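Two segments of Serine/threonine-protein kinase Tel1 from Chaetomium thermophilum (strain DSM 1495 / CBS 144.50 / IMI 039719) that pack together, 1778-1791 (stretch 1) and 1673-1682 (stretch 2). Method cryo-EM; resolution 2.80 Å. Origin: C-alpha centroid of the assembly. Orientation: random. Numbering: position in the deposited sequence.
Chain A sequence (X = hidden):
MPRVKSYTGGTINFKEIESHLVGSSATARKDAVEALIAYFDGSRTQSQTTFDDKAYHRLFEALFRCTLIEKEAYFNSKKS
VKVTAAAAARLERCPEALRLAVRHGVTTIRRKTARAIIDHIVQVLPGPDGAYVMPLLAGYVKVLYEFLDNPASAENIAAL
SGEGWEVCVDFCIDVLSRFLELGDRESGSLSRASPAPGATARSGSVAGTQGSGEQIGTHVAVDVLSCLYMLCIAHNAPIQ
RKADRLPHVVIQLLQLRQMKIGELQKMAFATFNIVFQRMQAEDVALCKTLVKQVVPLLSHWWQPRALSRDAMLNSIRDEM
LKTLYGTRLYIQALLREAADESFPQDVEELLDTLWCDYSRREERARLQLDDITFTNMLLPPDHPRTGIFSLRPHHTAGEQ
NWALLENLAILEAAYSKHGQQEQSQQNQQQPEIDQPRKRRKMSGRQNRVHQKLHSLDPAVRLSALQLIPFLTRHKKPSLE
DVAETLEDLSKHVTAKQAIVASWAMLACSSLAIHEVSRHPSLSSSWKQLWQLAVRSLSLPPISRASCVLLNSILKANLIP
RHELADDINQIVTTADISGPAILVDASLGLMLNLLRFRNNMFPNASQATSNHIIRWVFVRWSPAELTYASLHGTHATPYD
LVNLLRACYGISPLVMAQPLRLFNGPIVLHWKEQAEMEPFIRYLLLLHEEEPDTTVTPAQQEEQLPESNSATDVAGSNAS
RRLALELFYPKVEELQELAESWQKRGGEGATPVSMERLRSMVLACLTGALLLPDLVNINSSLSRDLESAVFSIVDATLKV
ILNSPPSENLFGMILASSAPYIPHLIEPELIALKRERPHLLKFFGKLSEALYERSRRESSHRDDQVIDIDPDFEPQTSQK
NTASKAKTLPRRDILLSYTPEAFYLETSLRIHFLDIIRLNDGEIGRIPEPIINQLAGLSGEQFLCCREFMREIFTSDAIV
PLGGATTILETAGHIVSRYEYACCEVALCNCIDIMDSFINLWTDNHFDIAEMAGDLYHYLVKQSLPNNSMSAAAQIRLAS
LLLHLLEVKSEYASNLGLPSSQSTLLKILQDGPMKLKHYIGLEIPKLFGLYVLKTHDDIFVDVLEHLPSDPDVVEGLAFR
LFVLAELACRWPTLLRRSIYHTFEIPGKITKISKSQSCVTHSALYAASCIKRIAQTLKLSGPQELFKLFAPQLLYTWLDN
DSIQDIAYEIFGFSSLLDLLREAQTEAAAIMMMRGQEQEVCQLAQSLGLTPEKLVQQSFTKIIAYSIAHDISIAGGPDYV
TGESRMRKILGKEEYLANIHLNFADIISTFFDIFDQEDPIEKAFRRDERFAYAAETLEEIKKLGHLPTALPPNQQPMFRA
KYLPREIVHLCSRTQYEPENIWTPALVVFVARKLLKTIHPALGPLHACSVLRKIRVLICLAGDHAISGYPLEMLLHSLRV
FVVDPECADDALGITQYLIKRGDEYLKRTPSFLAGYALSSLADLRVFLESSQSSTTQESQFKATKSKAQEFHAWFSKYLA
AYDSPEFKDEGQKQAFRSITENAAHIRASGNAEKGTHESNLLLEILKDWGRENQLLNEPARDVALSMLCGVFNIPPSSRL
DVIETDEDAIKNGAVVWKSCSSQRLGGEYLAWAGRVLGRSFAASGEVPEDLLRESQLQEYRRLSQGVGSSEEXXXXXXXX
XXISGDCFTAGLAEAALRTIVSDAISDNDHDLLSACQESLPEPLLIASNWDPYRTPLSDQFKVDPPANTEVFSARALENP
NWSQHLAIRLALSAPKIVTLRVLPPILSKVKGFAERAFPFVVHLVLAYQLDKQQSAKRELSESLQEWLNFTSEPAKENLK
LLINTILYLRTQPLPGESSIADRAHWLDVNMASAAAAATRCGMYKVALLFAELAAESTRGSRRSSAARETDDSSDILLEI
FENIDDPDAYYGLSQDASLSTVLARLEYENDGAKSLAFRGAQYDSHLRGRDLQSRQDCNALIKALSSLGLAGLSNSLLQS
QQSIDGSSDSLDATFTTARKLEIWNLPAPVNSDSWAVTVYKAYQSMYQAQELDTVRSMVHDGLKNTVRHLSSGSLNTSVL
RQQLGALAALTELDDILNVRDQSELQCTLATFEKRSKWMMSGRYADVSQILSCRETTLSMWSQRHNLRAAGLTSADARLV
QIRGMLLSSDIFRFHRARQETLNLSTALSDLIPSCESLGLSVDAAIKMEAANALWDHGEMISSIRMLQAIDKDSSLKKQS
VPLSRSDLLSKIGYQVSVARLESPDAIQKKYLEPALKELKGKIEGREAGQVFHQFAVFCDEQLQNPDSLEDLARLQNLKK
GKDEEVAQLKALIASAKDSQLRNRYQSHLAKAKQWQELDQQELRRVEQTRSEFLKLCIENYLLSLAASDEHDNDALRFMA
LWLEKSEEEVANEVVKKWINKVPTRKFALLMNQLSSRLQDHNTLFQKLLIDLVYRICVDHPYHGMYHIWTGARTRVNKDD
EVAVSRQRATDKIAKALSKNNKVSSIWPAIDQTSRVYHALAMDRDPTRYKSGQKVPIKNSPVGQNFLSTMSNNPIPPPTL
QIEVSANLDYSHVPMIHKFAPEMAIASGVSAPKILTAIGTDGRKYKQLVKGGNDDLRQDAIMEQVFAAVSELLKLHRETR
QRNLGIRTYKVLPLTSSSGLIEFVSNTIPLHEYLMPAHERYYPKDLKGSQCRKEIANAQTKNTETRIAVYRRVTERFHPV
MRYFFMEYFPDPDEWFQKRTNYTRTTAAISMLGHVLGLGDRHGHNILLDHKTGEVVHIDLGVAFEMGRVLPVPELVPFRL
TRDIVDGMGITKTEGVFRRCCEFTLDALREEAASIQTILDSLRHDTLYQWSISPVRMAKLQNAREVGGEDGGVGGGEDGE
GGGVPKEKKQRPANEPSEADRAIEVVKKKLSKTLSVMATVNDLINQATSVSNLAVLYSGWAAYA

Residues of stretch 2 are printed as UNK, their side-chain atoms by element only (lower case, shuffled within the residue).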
# COMPACT_ATOMS: atom_id res chain seq x y z
N VAL A 1778 -69.91 19.49 3.63
CA VAL A 1778 -70.76 18.32 3.53
C VAL A 1778 -69.96 17.03 3.50
O VAL A 1778 -70.50 15.97 3.81
CB VAL A 1778 -71.67 18.43 2.29
CG1 VAL A 1778 -70.90 18.14 1.05
CG2 VAL A 1778 -72.85 17.49 2.41
N THR A 1779 -68.68 17.10 3.15
CA THR A 1779 -67.88 15.88 3.08
C THR A 1779 -67.41 15.43 4.46
O THR A 1779 -67.15 14.24 4.65
CB THR A 1779 -66.68 16.08 2.16
OG1 THR A 1779 -67.07 16.91 1.06
CG2 THR A 1779 -66.21 14.76 1.61
N LEU A 1780 -67.30 16.34 5.41
CA LEU A 1780 -66.94 15.98 6.77
C LEU A 1780 -68.15 15.70 7.64
O LEU A 1780 -68.00 15.14 8.72
CB LEU A 1780 -66.12 17.09 7.43
CG LEU A 1780 -64.70 17.39 6.98
CD1 LEU A 1780 -64.26 18.66 7.65
CD2 LEU A 1780 -63.78 16.26 7.33
N ARG A 1781 -69.33 16.10 7.19
CA ARG A 1781 -70.53 15.93 8.00
C ARG A 1781 -71.02 14.49 7.97
O ARG A 1781 -71.63 14.02 8.94
CB ARG A 1781 -71.61 16.88 7.52
CG ARG A 1781 -72.81 16.99 8.42
CD ARG A 1781 -73.97 17.50 7.61
NE ARG A 1781 -73.58 18.61 6.76
CZ ARG A 1781 -74.26 18.99 5.69
NH1 ARG A 1781 -75.36 18.34 5.33
NH2 ARG A 1781 -73.84 20.02 4.97
N VAL A 1782 -70.78 13.78 6.87
CA VAL A 1782 -71.28 12.43 6.68
C VAL A 1782 -70.26 11.41 7.15
O VAL A 1782 -70.44 10.21 6.98
CB VAL A 1782 -71.64 12.20 5.21
CG1 VAL A 1782 -72.52 13.31 4.71
CG2 VAL A 1782 -70.39 12.13 4.39
N LEU A 1783 -69.16 11.88 7.72
CA LEU A 1783 -68.07 10.99 8.09
C LEU A 1783 -68.26 10.26 9.42
O LEU A 1783 -68.01 9.05 9.46
CB LEU A 1783 -66.75 11.76 8.13
CG LEU A 1783 -65.97 11.78 6.81
CD1 LEU A 1783 -64.59 12.31 7.06
CD2 LEU A 1783 -65.91 10.41 6.19
N PRO A 1784 -68.66 10.91 10.51
CA PRO A 1784 -68.58 10.26 11.83
C PRO A 1784 -69.22 8.88 11.86
O PRO A 1784 -68.66 7.97 12.50
CB PRO A 1784 -69.31 11.25 12.75
CG PRO A 1784 -69.09 12.54 12.12
CD PRO A 1784 -69.13 12.30 10.65
N PRO A 1785 -70.37 8.66 11.20
CA PRO A 1785 -70.86 7.27 11.09
C PRO A 1785 -69.83 6.31 10.52
O PRO A 1785 -69.53 5.29 11.16
CB PRO A 1785 -72.07 7.41 10.16
CG PRO A 1785 -72.56 8.75 10.42
CD PRO A 1785 -71.37 9.60 10.66
N ILE A 1786 -69.28 6.61 9.35
CA ILE A 1786 -68.33 5.71 8.70
C ILE A 1786 -67.08 5.55 9.55
O ILE A 1786 -66.53 4.45 9.66
CB ILE A 1786 -67.99 6.22 7.30
CG1 ILE A 1786 -69.26 6.44 6.49
CG2 ILE A 1786 -67.11 5.24 6.59
CD1 ILE A 1786 -69.00 6.86 5.09
N LEU A 1787 -66.61 6.63 10.16
CA LEU A 1787 -65.39 6.56 10.96
C LEU A 1787 -65.59 5.67 12.16
O LEU A 1787 -64.67 4.94 12.56
CB LEU A 1787 -64.96 7.96 11.39
CG LEU A 1787 -64.38 8.86 10.30
CD1 LEU A 1787 -64.40 10.30 10.74
CD2 LEU A 1787 -62.98 8.44 9.97
N SER A 1788 -66.78 5.68 12.76
CA SER A 1788 -67.02 4.87 13.95
C SER A 1788 -67.32 3.42 13.60
O SER A 1788 -66.90 2.51 14.32
CB SER A 1788 -68.16 5.48 14.76
OG SER A 1788 -69.15 6.00 13.90
N LYS A 1789 -68.05 3.17 12.51
CA LYS A 1789 -68.45 1.80 12.20
C LYS A 1789 -67.33 1.04 11.50
O LYS A 1789 -66.82 0.05 12.02
CB LYS A 1789 -69.70 1.81 11.33
CG LYS A 1789 -70.85 2.63 11.89
CD LYS A 1789 -71.58 1.92 13.00
CE LYS A 1789 -72.90 2.61 13.27
NZ LYS A 1789 -73.79 1.79 14.14
N VAL A 1790 -66.92 1.50 10.31
CA VAL A 1790 -65.98 0.74 9.50
C VAL A 1790 -64.63 0.65 10.19
O VAL A 1790 -64.16 1.62 10.81
CB VAL A 1790 -65.84 1.39 8.11
CG1 VAL A 1790 -65.03 0.50 7.21
CG2 VAL A 1790 -67.20 1.64 7.52
N LYS A 1791 -64.00 -0.51 10.09
CA LYS A 1791 -62.74 -0.77 10.75
C LYS A 1791 -61.58 -0.41 9.84
O LYS A 1791 -61.56 -0.81 8.67
CB LYS A 1791 -62.65 -2.24 11.16
CG LYS A 1791 -61.25 -2.74 11.41
CD LYS A 1791 -61.24 -4.23 11.67
CE LYS A 1791 -59.83 -4.75 11.87
NZ LYS A 1791 -59.82 -6.17 12.30
N UNK A 1673 -59.79 12.56 -2.41
CA UNK A 1673 -59.28 11.45 -1.62
C UNK A 1673 -60.34 10.82 -0.76
O UNK A 1673 -60.48 9.59 -0.71
N UNK A 1674 -61.14 11.65 -0.08
CA UNK A 1674 -62.22 11.12 0.73
C UNK A 1674 -63.29 10.47 -0.13
O UNK A 1674 -63.87 9.45 0.26
c UNK A 1674 -62.13 12.42 2.92
c UNK A 1674 -62.91 13.39 3.74
c UNK A 1674 -62.02 11.10 3.62
c UNK A 1674 -62.83 12.22 1.59
N UNK A 1675 -63.58 11.03 -1.30
CA UNK A 1675 -64.58 10.43 -2.16
C UNK A 1675 -64.13 9.07 -2.66
O UNK A 1675 -64.94 8.14 -2.75
c UNK A 1675 -65.75 12.55 -2.93
c UNK A 1675 -66.12 13.35 -4.15
c UNK A 1675 -66.98 12.09 -2.21
c UNK A 1675 -64.91 11.35 -3.33
N UNK A 1676 -62.85 8.91 -2.99
CA UNK A 1676 -62.37 7.60 -3.39
C UNK A 1676 -62.39 6.62 -2.23
O UNK A 1676 -62.74 5.45 -2.41
o UNK A 1676 -61.96 8.81 -5.81
c UNK A 1676 -60.96 7.71 -3.96
n UNK A 1676 -59.79 8.31 -5.97
c UNK A 1676 -60.94 8.32 -5.33
N UNK A 1677 -62.03 7.08 -1.03
CA UNK A 1677 -62.09 6.20 0.13
C UNK A 1677 -63.51 5.74 0.41
O UNK A 1677 -63.72 4.59 0.80
c UNK A 1677 -59.65 7.42 2.85
c UNK A 1677 -59.58 5.38 1.49
c UNK A 1677 -61.51 6.90 1.35
c UNK A 1677 -60.01 6.81 1.54
N UNK A 1678 -64.49 6.62 0.22
CA UNK A 1678 -65.87 6.25 0.49
C UNK A 1678 -66.42 5.38 -0.63
O UNK A 1678 -67.18 4.44 -0.38
c UNK A 1678 -66.98 9.54 2.19
c UNK A 1678 -68.18 7.18 0.71
c UNK A 1678 -66.72 7.52 0.69
c UNK A 1678 -66.33 8.20 2.00
N UNK A 1679 -66.05 5.67 -1.87
CA UNK A 1679 -66.51 4.86 -2.99
C UNK A 1679 -65.99 3.43 -2.90
O UNK A 1679 -66.72 2.49 -3.22
c UNK A 1679 -66.06 5.49 -4.31
n UNK A 1679 -63.50 5.49 -7.80
c UNK A 1679 -65.72 5.18 -6.74
c UNK A 1679 -64.23 4.95 -6.62
c UNK A 1679 -66.43 4.68 -5.51
N UNK A 1680 -64.75 3.25 -2.46
CA UNK A 1680 -64.23 1.90 -2.34
C UNK A 1680 -64.97 1.07 -1.31
O UNK A 1680 -64.83 -0.15 -1.30
c UNK A 1680 -62.75 1.93 -1.98
o UNK A 1680 -62.57 2.12 -0.60
N UNK A 1681 -65.77 1.70 -0.44
CA UNK A 1681 -66.54 0.97 0.55
C UNK A 1681 -67.83 0.39 -0.01
O UNK A 1681 -68.40 -0.52 0.60
c UNK A 1681 -66.88 1.89 1.72
c UNK A 1681 -66.16 1.64 3.02
c UNK A 1681 -66.45 2.78 3.96
c UNK A 1681 -64.68 1.52 2.76
N UNK A 1682 -68.30 0.89 -1.15
CA UNK A 1682 -69.53 0.35 -1.73
C UNK A 1682 -69.30 -1.04 -2.29
O UNK A 1682 -70.16 -1.91 -2.18
c UNK A 1682 -70.41 2.62 -2.23
c UNK A 1682 -70.05 1.29 -2.81
o UNK A 1682 -69.04 1.48 -3.80

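Position 1673 has backbone atoms and nothing beyond CA, so it is Gly1673; its O accepts a helical bond from the N of 1677 at 3.0 Å.

Position 1674 carries four carbons forked at the second, the leucine pattern. CB points toward stretch 1, and one terminal carbon lies near two residues there. With the residue named Leu1674, its CD1 is 3.9 Å from Leu1783 CD1 and 4.2 Å from Thr1779 CG2, the methyl rather than the hydroxyl of that threonine.

Position 1675 repeats the four carbons and the fork at the second. Its CB points sideways, and although the end comes nearer, no side-chain atom gets within 4.5 Å of stretch 1. This is Leu1675.

At 1676 two carbons lead to one oxygen and one nitrogen. The single carbon before the amide makes it Asn1676, out of reach of stretch 1.

Position 1677 again shows four carbons forked at the second, giving Leu1677. It is buried, yet its side chain is out of reach of stretch 1.

Position 1678 also has four carbons, but the fork is at the first and one arm is two carbons long; the side chain touches Leu1783 and Ile1786. The branching is that of isoleucine. From Ile1678, CD1 approaches Leu1783 CD2 at 4.2 Å and CG1 approaches Ile1786 CD1 at 4.3 Å.

Four carbons in a row ending in nitrogen identify 1679 as Lys1679. It is out of reach of stretch 1, and its NZ is hydrogen-bonded elsewhere in the structure.

Position 1680 has one carbon and one oxygen, hence Ser1680. Its OG donates to Leu1677 O at 3.1 Å, turning the hydroxyl back onto its own helix.

At 1681 four carbons fork at the second, as in leucine, and a terminal carbon touches Ile1786 and Val1790. For Leu1681, chi1 of -108° lies between wells; CD2 sits 3.7 Å from Ile1786 CG2 and 3.8 Å from Val1790 CG2.

Position 1682 has one carbon bearing an oxygen and a carbon, so it is Thr1682. Its OG1 donates to Lys1679 O at 2.6 Å. The helix is kinked here: the N atoms of Leu1681 and Thr1682 lack bonds to the turn before, and bond instead to Ile1678 O and Lys1679 O, each at 3.1 Å.

The contact is apolar, with no hydrogen bond across it and 365 Å² buried over both sides. Leu1674, Ile1678 and Leu1681 recur at spacings of four and three, which places them on one helical face. Thr1779, Leu1783, Ile1786 and Val1790 meet them in the same N-to-C order. The helix axes cross at 58° and stay 12.5 Å apart at closest approach, so side chains, rather than close backbones, bridge the gap.

Stretch 2, residues 1673-1682: GLLNLIKSLT
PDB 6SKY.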